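Long-range contacts in putative membrane protein (Yersinia pestis CO92, PDB 5TF3), which is of unknown function, belongs to the DUF1198 family and folds, in the fragment studied, as a compact all-helical domain: residues A[15-20]-A[81-86]; A[33-38]-A[100-105]; A[87-92]-A[116-121]. All blocks are in the same frame, centred on the assembly; numbering follows the deposited sequence.

Contact 1 of 3, residues A[15-20]-A[81-86]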
loop_
_atom_site.group_PDB
_atom_site.type_symbol
_atom_site.label_atom_id
_atom_site.label_comp_id
_atom_site.label_asym_id
_atom_site.label_seq_id
_atom_site.Cartn_x
_atom_site.Cartn_y
_atom_site.Cartn_z
ATOM N N ASN A 15 -2.347 -7.893 10.259
ATOM C CA ASN A 15 -2.443 -7.536 11.673
ATOM C C ASN A 15 -2.182 -6.048 11.887
ATOM O O ASN A 15 -2.851 -5.407 12.707
ATOM C CB ASN A 15 -1.464 -8.371 12.503
ATOM C CG ASN A 15 -1.912 -9.818 12.662
ATOM O OD1 ASN A 15 -3.104 -10.120 12.612
ATOM N ND2 ASN A 15 -0.952 -10.716 12.862
ATOM N N LEU A 16 -1.215 -5.481 11.162
ATOM C CA LEU A 16 -0.918 -4.054 11.302
ATOM C C LEU A 16 -2.118 -3.208 10.909
ATOM O O LEU A 16 -2.517 -2.291 11.634
ATOM C CB LEU A 16 0.291 -3.677 10.445
ATOM C CG LEU A 16 0.592 -2.179 10.347
ATOM C CD1 LEU A 16 0.950 -1.613 11.716
ATOM C CD2 LEU A 16 1.723 -1.909 9.352
ATOM N N LEU A 17 -2.710 -3.501 9.756
ATOM C CA LEU A 17 -3.863 -2.745 9.293
ATOM C C LEU A 17 -5.187 -3.186 9.926
ATOM O O LEU A 17 -6.197 -2.472 9.773
ATOM C CB LEU A 17 -3.938 -2.860 7.774
ATOM C CG LEU A 17 -2.766 -2.175 7.078
ATOM C CD1 LEU A 17 -2.868 -2.426 5.585
ATOM C CD2 LEU A 17 -2.783 -0.685 7.380
ATOM N N LYS A 18 -5.205 -4.333 10.623
ATOM C CA LYS A 18 -6.423 -4.910 11.211
ATOM C C LYS A 18 -7.495 -5.145 10.148
ATOM O O LYS A 18 -8.641 -4.725 10.293
ATOM C CB LYS A 18 -6.981 -4.037 12.338
ATOM C CG LYS A 18 -6.005 -3.706 13.447
ATOM C CD LYS A 18 -5.666 -4.941 14.258
ATOM C CE LYS A 18 -4.691 -4.619 15.386
ATOM N NZ LYS A 18 -3.946 -5.843 15.801
ATOM N N ILE A 19 -7.106 -5.805 9.057
ATOM C CA ILE A 19 -8.022 -6.160 7.981
ATOM C C ILE A 19 -7.826 -7.642 7.699
ATOM O O ILE A 19 -6.839 -8.253 8.116
ATOM C CB ILE A 19 -7.804 -5.315 6.698
ATOM C CG1 ILE A 19 -6.414 -5.580 6.091
ATOM C CG2 ILE A 19 -7.964 -3.811 6.990
ATOM C CD1 ILE A 19 -6.051 -4.663 4.961
ATOM N N LYS A 20 -8.800 -8.231 7.017
ATOM C CA LYS A 20 -8.728 -9.656 6.722
ATOM C C LYS A 20 -7.578 -9.955 5.755
ATOM O O LYS A 20 -7.263 -9.142 4.881
ATOM C CB LYS A 20 -10.042 -10.144 6.120
ATOM C CG LYS A 20 -11.222 -10.143 7.089
ATOM C CD LYS A 20 -12.488 -10.645 6.409
ATOM C CE LYS A 20 -13.555 -11.032 7.436
ATOM N NZ LYS A 20 -14.739 -11.647 6.768
ATOM N N ILE A 81 -5.000 5.690 8.967
ATOM C CA ILE A 81 -5.060 6.536 10.151
ATOM C C ILE A 81 -5.336 5.691 11.392
ATOM O O ILE A 81 -4.717 5.896 12.445
ATOM C CB ILE A 81 -6.118 7.639 9.958
ATOM C CG1 ILE A 81 -5.630 8.675 8.932
ATOM C CG2 ILE A 81 -6.433 8.320 11.277
ATOM C CD1 ILE A 81 -6.680 9.721 8.579
ATOM N N ARG A 82 -6.245 4.718 11.282
ATOM C CA ARG A 82 -6.553 3.856 12.419
ATOM C C ARG A 82 -5.373 2.976 12.825
ATOM O O ARG A 82 -5.327 2.504 13.966
ATOM C CB ARG A 82 -7.775 2.988 12.105
ATOM C CG ARG A 82 -9.074 3.587 12.619
ATOM C CD ARG A 82 -10.291 2.696 12.361
ATOM N NE ARG A 82 -10.928 3.018 11.089
ATOM C CZ ARG A 82 -10.815 2.282 9.992
ATOM N NH1 ARG A 82 -10.108 1.170 10.006
ATOM N NH2 ARG A 82 -11.419 2.658 8.886
ATOM N N ALA A 83 -4.426 2.739 11.923
ATOM C CA ALA A 83 -3.194 2.023 12.231
ATOM C C ALA A 83 -2.061 2.942 12.668
ATOM O O ALA A 83 -0.915 2.480 12.751
ATOM C CB ALA A 83 -2.722 1.222 11.011
ATOM N N GLN A 84 -2.340 4.231 12.896
ATOM C CA GLN A 84 -1.325 5.204 13.309
ATOM C C GLN A 84 -0.248 5.362 12.249
ATOM O O GLN A 84 0.928 5.559 12.563
ATOM C CB GLN A 84 -0.683 4.825 14.647
ATOM C CG GLN A 84 -1.673 4.397 15.705
ATOM C CD GLN A 84 -2.542 5.541 16.164
ATOM O OE1 GLN A 84 -2.086 6.434 16.883
ATOM N NE2 GLN A 84 -3.800 5.529 15.744
ATOM N N ILE A 85 -0.643 5.235 10.990
ATOM C CA ILE A 85 0.237 5.426 9.846
ATOM C C ILE A 85 -0.152 6.739 9.179
ATOM O O ILE A 85 -1.343 6.992 8.955
ATOM C CB ILE A 85 0.126 4.244 8.869
ATOM C CG1 ILE A 85 0.705 2.986 9.515
ATOM C CG2 ILE A 85 0.850 4.541 7.574
ATOM C CD1 ILE A 85 0.497 1.782 8.694
ATOM N N SER A 86 0.836 7.571 8.875
ATOM C CA SER A 86 0.547 8.859 8.254
ATOM C C SER A 86 -0.248 8.652 6.967
ATOM O O SER A 86 0.136 7.818 6.137
ATOM C CB SER A 86 1.829 9.624 7.940
ATOM O OG SER A 86 1.527 10.746 7.126
#
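Helices 2-17 and 70-82 each end in a Schellman motif, and these two C-terminal ends lie side by side, with Leu17 CA and Ala83 CA the closest pair of CA atoms at 5.6 Å. In the first motif Lys18 is the C-prime residue with positive phi; Ile19 N and, weakly, Lys18 N close it, the latter onto Asn15 O. In the second Gln84 has that role, again with positive phi; Ile85 N bonds to Leu80 O, and Gln84 N to Ile81 O at 2.9 Å. Each motif turns the chain off its helix axis, and the second one brings Ile85 back toward helix 2-17. Between the helix ends the side chains that meet are apolar, and the closest approach is of a methyl to a backbone carbonyl. Ala83 points toward helix 2-17, its CB 3.6 Å from Leu16 O and 4.1 Å from Leu17 CD2. Leu16 has CG anti to the backbone N (chi1 172°), which swings its CD2 forward to meet Ile85 CD1 at 3.9 Å, the two side chains crossing obliquely tip to tip. Leu17 starts out facing away, yet its CG lies beside the backbone N and its end returns to touch Ala83. Leu17 CD2 also meets Ile85 CD1, more loosely, at 4.3 Å. The extended Ile85 chain (chi2 174°) thus puts one terminal methyl against both leucines. Helix 48-65 backs this apolar group: Leu16 rests on Val51, Leu17 on Val58, and Ile85 on Ala55 and Tyr56.

Contact 2 of 3, residues A[33-38]-A[100-105]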
loop_
_atom_site.group_PDB
_atom_site.type_symbol
_atom_site.label_atom_id
_atom_site.label_comp_id
_atom_site.label_asym_id
_atom_site.label_seq_id
_atom_site.Cartn_x
_atom_site.Cartn_y
_atom_site.Cartn_z
ATOM N N PRO A 33 5.795 -13.080 -10.284
ATOM C CA PRO A 33 6.428 -14.036 -9.352
ATOM C C PRO A 33 7.684 -13.493 -8.684
ATOM O O PRO A 33 7.806 -13.570 -7.457
ATOM C CB PRO A 33 6.725 -15.252 -10.242
ATOM C CG PRO A 33 5.886 -15.064 -11.465
ATOM C CD PRO A 33 5.729 -13.592 -11.657
ATOM N N ARG A 34 8.621 -12.923 -9.451
ATOM C CA ARG A 34 9.826 -12.381 -8.826
ATOM C C ARG A 34 9.492 -11.219 -7.893
ATOM O O ARG A 34 9.996 -11.147 -6.763
ATOM C CB ARG A 34 10.829 -11.946 -9.890
ATOM C CG ARG A 34 12.094 -11.391 -9.276
ATOM C CD ARG A 34 13.267 -11.400 -10.232
ATOM N NE ARG A 34 13.173 -10.407 -11.298
ATOM C CZ ARG A 34 13.287 -10.693 -12.594
ATOM N NH1 ARG A 34 13.493 -11.946 -12.990
ATOM N NH2 ARG A 34 13.205 -9.723 -13.493
ATOM N N GLN A 35 8.628 -10.306 -8.349
ATOM C CA GLN A 35 8.195 -9.189 -7.507
ATOM C C GLN A 35 7.552 -9.679 -6.211
ATOM O O GLN A 35 7.790 -9.110 -5.132
ATOM C CB GLN A 35 7.220 -8.296 -8.286
ATOM C CG GLN A 35 7.803 -7.608 -9.528
ATOM C CD GLN A 35 7.778 -8.473 -10.788
ATOM O OE1 GLN A 35 7.384 -9.641 -10.750
ATOM N NE2 GLN A 35 8.205 -7.897 -11.911
ATOM N N THR A 36 6.706 -10.710 -6.293
ATOM C CA THR A 36 6.090 -11.251 -5.080
ATOM C C THR A 36 7.154 -11.779 -4.127
ATOM O O THR A 36 7.130 -11.485 -2.927
ATOM C CB THR A 36 5.095 -12.364 -5.431
ATOM O OG1 THR A 36 4.168 -11.890 -6.415
ATOM C CG2 THR A 36 4.316 -12.807 -4.189
ATOM N N GLN A 37 8.108 -12.556 -4.654
ATOM C CA GLN A 37 9.153 -13.142 -3.816
ATOM C C GLN A 37 9.963 -12.064 -3.118
ATOM O O GLN A 37 10.257 -12.172 -1.918
ATOM C CB GLN A 37 10.070 -14.034 -4.658
ATOM C CG GLN A 37 9.404 -15.295 -5.186
ATOM C CD GLN A 37 10.265 -16.010 -6.229
ATOM O OE1 GLN A 37 11.491 -15.837 -6.269
ATOM N NE2 GLN A 37 9.624 -16.807 -7.083
HETATM N N MSE A 38 10.334 -11.014 -3.849
HETATM C CA MSE A 38 11.064 -9.885 -3.283
HETATM C C MSE A 38 10.241 -9.175 -2.207
HETATM O O MSE A 38 10.759 -8.832 -1.141
HETATM C CB MSE A 38 11.467 -8.907 -4.400
HETATM C CG MSE A 38 12.335 -9.560 -5.498
HETATM SE SE MSE A 38 12.478 -8.573 -7.209
HETATM C CE MSE A 38 13.520 -7.046 -6.585
ATOM N N TYR A 100 6.639 -3.160 -8.169
ATOM C CA TYR A 100 6.001 -4.404 -7.738
ATOM C C TYR A 100 4.843 -4.781 -8.648
ATOM O O TYR A 100 4.572 -5.977 -8.843
ATOM C CB TYR A 100 5.541 -4.295 -6.285
ATOM C CG TYR A 100 6.667 -4.379 -5.272
ATOM C CD1 TYR A 100 7.503 -5.488 -5.216
ATOM C CD2 TYR A 100 6.887 -3.352 -4.365
ATOM C CE1 TYR A 100 8.541 -5.563 -4.284
ATOM C CE2 TYR A 100 7.905 -3.420 -3.426
ATOM C CZ TYR A 100 8.733 -4.521 -3.393
ATOM O OH TYR A 100 9.747 -4.576 -2.463
ATOM N N PHE A 101 4.183 -3.786 -9.251
ATOM C CA PHE A 101 3.083 -4.025 -10.180
ATOM C C PHE A 101 3.486 -3.762 -11.637
ATOM O O PHE A 101 2.643 -3.430 -12.473
ATOM C CB PHE A 101 1.871 -3.185 -9.772
ATOM C CG PHE A 101 1.438 -3.419 -8.347
ATOM C CD1 PHE A 101 0.874 -4.632 -7.972
ATOM C CD2 PHE A 101 1.626 -2.445 -7.376
ATOM C CE1 PHE A 101 0.486 -4.866 -6.660
ATOM C CE2 PHE A 101 1.243 -2.663 -6.066
ATOM C CZ PHE A 101 0.668 -3.874 -5.704
ATOM N N ALA A 102 4.765 -3.958 -11.956
ATOM C CA ALA A 102 5.272 -3.634 -13.292
ATOM C C ALA A 102 4.515 -4.375 -14.390
ATOM O O ALA A 102 4.246 -3.810 -15.456
ATOM C CB ALA A 102 6.762 -3.946 -13.369
ATOM N N GLU A 103 4.145 -5.633 -14.145
ATOM C CA GLU A 103 3.441 -6.420 -15.154
ATOM C C GLU A 103 2.063 -5.860 -15.494
ATOM O O GLU A 103 1.503 -6.217 -16.538
ATOM C CB GLU A 103 3.306 -7.867 -14.682
ATOM C CG GLU A 103 4.636 -8.589 -14.532
ATOM C CD GLU A 103 4.460 -10.063 -14.191
ATOM O OE1 GLU A 103 3.350 -10.437 -13.737
ATOM O OE2 GLU A 103 5.426 -10.843 -14.382
ATOM N N LEU A 104 1.498 -5.010 -14.632
ATOM C CA LEU A 104 0.224 -4.354 -14.899
ATOM C C LEU A 104 0.356 -3.174 -15.846
ATOM O O LEU A 104 -0.670 -2.665 -16.309
ATOM C CB LEU A 104 -0.411 -3.869 -13.594
ATOM C CG LEU A 104 -0.638 -4.958 -12.556
ATOM C CD1 LEU A 104 -1.423 -4.410 -11.361
ATOM C CD2 LEU A 104 -1.384 -6.081 -13.212
ATOM N N ASP A 105 1.579 -2.710 -16.108
ATOM C CA ASP A 105 1.829 -1.641 -17.078
ATOM C C ASP A 105 1.175 -0.335 -16.624
ATOM O O ASP A 105 0.466 0.327 -17.382
ATOM C CB ASP A 105 1.340 -2.046 -18.473
ATOM C CG ASP A 105 2.327 -1.702 -19.571
ATOM O OD1 ASP A 105 2.889 -0.585 -19.550
ATOM O OD2 ASP A 105 2.538 -2.558 -20.460
#
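Van der Waals packing of Gln35 and Tyr100 makes up most of this surface contact, in which the first turns of helix 33-45 meet the end of helix 91-100 and the short 3-10 turn 102-104. Gln35 CA and Tyr100 CA lie 5.3 Å apart, the nearest approach of the two backbones. Gln35 points across with CG beside its backbone N (chi1 -63°), and its methylenes lie over the Tyr100 main chain: CB is 3.6 Å from Tyr100 O and CG 3.7 Å from the same oxygen. The side chain then bends at chi2 (85°), carrying the amide toward Ala102 and Glu103.

The aromatic part of the contact belongs to Tyr100. Its CG is anti to the carbonyl carbon (chi1 -75°), and the ring reaches alongside the helix, where CD1 comes to 3.6 Å from Gln35 O in an oblique approach. Met38, present as selenomethionine, adds a looser apolar touch: its CB sits at the ring edge, near the ring plane, 4.4 Å from Tyr100 CE1.

At the outer margin, the contact between Pro33 and Glu103 is a light one. Glu103 extends beyond CG and brings OE2 to 3.9 Å from Pro33 CD, the two side chains crossing at about a right angle. The turn presenting Glu103 is held by Leu104 N to Phe101 O and Asp105 N to Ala102 O.

Further along helix 33-45, Phe39 meets the Tyr100 ring edge-to-face, while Leu57 of helix 48-65 also touches Tyr100. Phe99 of helix 91-100 packs against both Gln35 and Met38, so the start of helix 33-45 lies against the last residues of helix 91-100 as well as the turn that follows.

Contact 3 of 3, residues A[87-92]-A[116-121]; sequences PILAAE and RHYNLH
Asn119 pairs its side-chain amide with the backbone of Leu89 through two hydrogen bonds. Leu89 N-H donates to Asn119 OD1 at 3.1 Å, almost straight (N-H...O 175°), and Asn119 ND2 donates in return to Leu89 O at 2.8 Å. Both acceptors are used on a lone pair, and Leu89 O lies close to the amide plane. With CG beside the backbone N (chi1 -74°), the Asn119 amide projects from its helix toward the extended segment, and the two bonds fix its rotation. One helical step back, Tyr118 OH donates to Pro87 O at 2.7 Å. This bond also falls on a lone pair in the carbonyl plane, and Pro87 O lies at the edge of the Tyr118 ring, in its plane.

Thus helix 108-122 binds, through side chains, the connector between helix 70-82 and helix 91-100, whose residues 87-90 are not helical, so that Leu89 N, Leu89 O and Pro87 O find partners in side chains of helix 108-122; Ala90 is the N-cap of the helix that follows. Leu89 O is gripped a second time by Arg115 NH2, and Asn123 ND2 makes weak bonds to Asn119 OD1 and Pro87 O.

Around these bonds lie van der Waals contacts, one of them apolar on both sides. Tyr118 has CG anti to its backbone N (chi1 162°), and its ring runs beside Leu89, whose CB lies 3.8 Å from Tyr118 CE2 in an oblique approach. Pro87 CB approaches Tyr118 OH at 3.7 Å, while Ile88, pointing away, brings its CG2 to 4.1 Å from Asn119 OD1. On its far end Leu89 packs on Tyr56 and Ile60 of helix 48-65, and the buried Tyr118 ring touches Phe59 of the same helix and Val73 and Arg77 of helix 70-82.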
loop_
_atom_site.group_PDB
_atom_site.type_symbol
_atom_site.label_atom_id
_atom_site.label_comp_id
_atom_site.label_asym_id
_atom_site.label_seq_id
_atom_site.Cartn_x
_atom_site.Cartn_y
_atom_site.Cartn_z
ATOM N N PRO A 87 -1.352 9.372 6.765
ATOM C CA PRO A 87 -2.078 9.264 5.497
ATOM C C PRO A 87 -1.410 10.014 4.352
ATOM O O PRO A 87 -1.934 10.001 3.234
ATOM C CB PRO A 87 -3.443 9.888 5.837
ATOM C CG PRO A 87 -3.111 10.916 6.873
ATOM C CD PRO A 87 -1.945 10.376 7.666
ATOM N N ILE A 88 -0.276 10.676 4.587
ATOM C CA ILE A 88 0.410 11.367 3.503
ATOM C C ILE A 88 1.079 10.339 2.603
ATOM O O ILE A 88 1.796 9.446 3.070
ATOM C CB ILE A 88 1.422 12.378 4.058
ATOM C CG1 ILE A 88 0.711 13.481 4.840
ATOM C CG2 ILE A 88 2.234 12.999 2.924
ATOM C CD1 ILE A 88 1.664 14.500 5.417
ATOM N N LEU A 89 0.824 10.437 1.307
ATOM C CA LEU A 89 1.374 9.509 0.330
ATOM C C LEU A 89 2.557 10.179 -0.360
ATOM O O LEU A 89 2.428 11.290 -0.890
ATOM C CB LEU A 89 0.304 9.088 -0.681
ATOM C CG LEU A 89 0.708 8.012 -1.683
ATOM C CD1 LEU A 89 0.860 6.670 -0.992
ATOM C CD2 LEU A 89 -0.264 7.929 -2.852
ATOM N N ALA A 90 3.714 9.527 -0.314
ATOM C CA ALA A 90 4.961 10.127 -0.766
ATOM C C ALA A 90 5.451 9.446 -2.037
ATOM O O ALA A 90 4.998 8.357 -2.397
ATOM C CB ALA A 90 6.033 10.045 0.326
ATOM N N ALA A 91 6.398 10.109 -2.709
ATOM C CA ALA A 91 6.879 9.648 -4.011
ATOM C C ALA A 91 7.512 8.270 -3.929
ATOM O O ALA A 91 7.483 7.512 -4.906
ATOM C CB ALA A 91 7.898 10.635 -4.584
ATOM N N GLU A 92 8.117 7.933 -2.796
ATOM C CA GLU A 92 8.747 6.628 -2.717
ATOM C C GLU A 92 7.707 5.513 -2.672
ATOM O O GLU A 92 8.005 4.383 -3.073
ATOM C CB GLU A 92 9.660 6.569 -1.501
ATOM C CG GLU A 92 9.029 7.104 -0.246
ATOM C CD GLU A 92 9.533 6.367 0.974
ATOM O OE1 GLU A 92 9.095 6.699 2.100
ATOM O OE2 GLU A 92 10.364 5.442 0.803
ATOM N N ARG A 116 -0.790 13.335 -6.230
ATOM C CA ARG A 116 -0.902 14.779 -6.027
ATOM C C ARG A 116 -2.332 15.174 -5.674
ATOM O O ARG A 116 -2.558 15.950 -4.734
ATOM C CB ARG A 116 -0.426 15.525 -7.271
ATOM C CG ARG A 116 -0.217 17.048 -7.031
ATOM C CD ARG A 116 0.274 17.723 -8.303
ATOM N NE ARG A 116 -0.776 17.686 -9.309
ATOM C CZ ARG A 116 -1.784 18.547 -9.367
ATOM N NH1 ARG A 116 -1.883 19.531 -8.474
ATOM N NH2 ARG A 116 -2.695 18.416 -10.319
ATOM N N HIS A 117 -3.310 14.658 -6.418
ATOM C CA HIS A 117 -4.697 14.999 -6.118
ATOM C C HIS A 117 -5.152 14.386 -4.798
ATOM O O HIS A 117 -5.957 14.990 -4.082
ATOM C CB HIS A 117 -5.610 14.562 -7.266
ATOM C CG HIS A 117 -5.541 15.459 -8.465
ATOM N ND1 HIS A 117 -4.732 15.193 -9.550
ATOM C CD2 HIS A 117 -6.165 16.628 -8.741
ATOM C CE1 HIS A 117 -4.865 16.156 -10.443
ATOM N NE2 HIS A 117 -5.731 17.038 -9.979
ATOM N N TYR A 118 -4.638 13.204 -4.452
ATOM C CA TYR A 118 -5.014 12.568 -3.195
ATOM C C TYR A 118 -4.568 13.408 -2.006
ATOM O O TYR A 118 -5.353 13.677 -1.093
ATOM C CB TYR A 118 -4.418 11.156 -3.108
ATOM C CG TYR A 118 -4.402 10.649 -1.687
ATOM C CD1 TYR A 118 -5.594 10.298 -1.040
ATOM C CD2 TYR A 118 -3.206 10.548 -0.977
ATOM C CE1 TYR A 118 -5.595 9.869 0.278
ATOM C CE2 TYR A 118 -3.192 10.105 0.332
ATOM C CZ TYR A 118 -4.389 9.772 0.952
ATOM O OH TYR A 118 -4.389 9.338 2.254
ATOM N N ASN A 119 -3.309 13.843 -2.003
ATOM C CA ASN A 119 -2.826 14.640 -0.880
ATOM C C ASN A 119 -3.545 15.982 -0.814
ATOM O O ASN A 119 -3.932 16.439 0.268
ATOM C CB ASN A 119 -1.308 14.826 -0.992
ATOM C CG ASN A 119 -0.543 13.566 -0.643
ATOM O OD1 ASN A 119 -0.873 12.864 0.321
ATOM N ND2 ASN A 119 0.477 13.254 -1.443
ATOM N N LEU A 120 -3.766 16.603 -1.970
ATOM C CA LEU A 120 -4.459 17.885 -2.014
ATOM C C LEU A 120 -5.895 17.767 -1.503
ATOM O O LEU A 120 -6.356 18.613 -0.730
ATOM C CB LEU A 120 -4.436 18.416 -3.445
ATOM C CG LEU A 120 -5.220 19.696 -3.699
ATOM C CD1 LEU A 120 -4.580 20.830 -2.913
ATOM C CD2 LEU A 120 -5.268 20.005 -5.191
ATOM N N HIS A 121 -6.617 16.733 -1.941
ATOM C CA HIS A 121 -8.042 16.603 -1.639
ATOM C C HIS A 121 -8.279 16.167 -0.197
ATOM O O HIS A 121 -9.216 16.647 0.452
ATOM C CB HIS A 121 -8.686 15.604 -2.613
ATOM C CG HIS A 121 -10.182 15.495 -2.498
ATOM N ND1 HIS A 121 -11.047 16.327 -3.180
ATOM C CD2 HIS A 121 -10.966 14.638 -1.797
ATOM C CE1 HIS A 121 -12.296 15.996 -2.896
ATOM N NE2 HIS A 121 -12.275 14.968 -2.068
#

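How the contacts relate
Contacts 1 and 3 follow each other in the chain, contact 1 closing at residue 86 and contact 3 opening at residue 87, so one connector between helix 70-82 and helix 91-100 serves both. Their centres are 18 Å apart, and they touch where Ile81 CG1 packs on Pro87 CG at 4.0 Å. Contact 2 lies across the chain's centre from contact 1, about 24 Å between centres, and about 23 Å from contact 3; its segments alternate with those of both. Helix 48-65 supplies neighbours to all three, and together they tie early, middle and late helices into the one compact helical fold of this DUF1198-family protein.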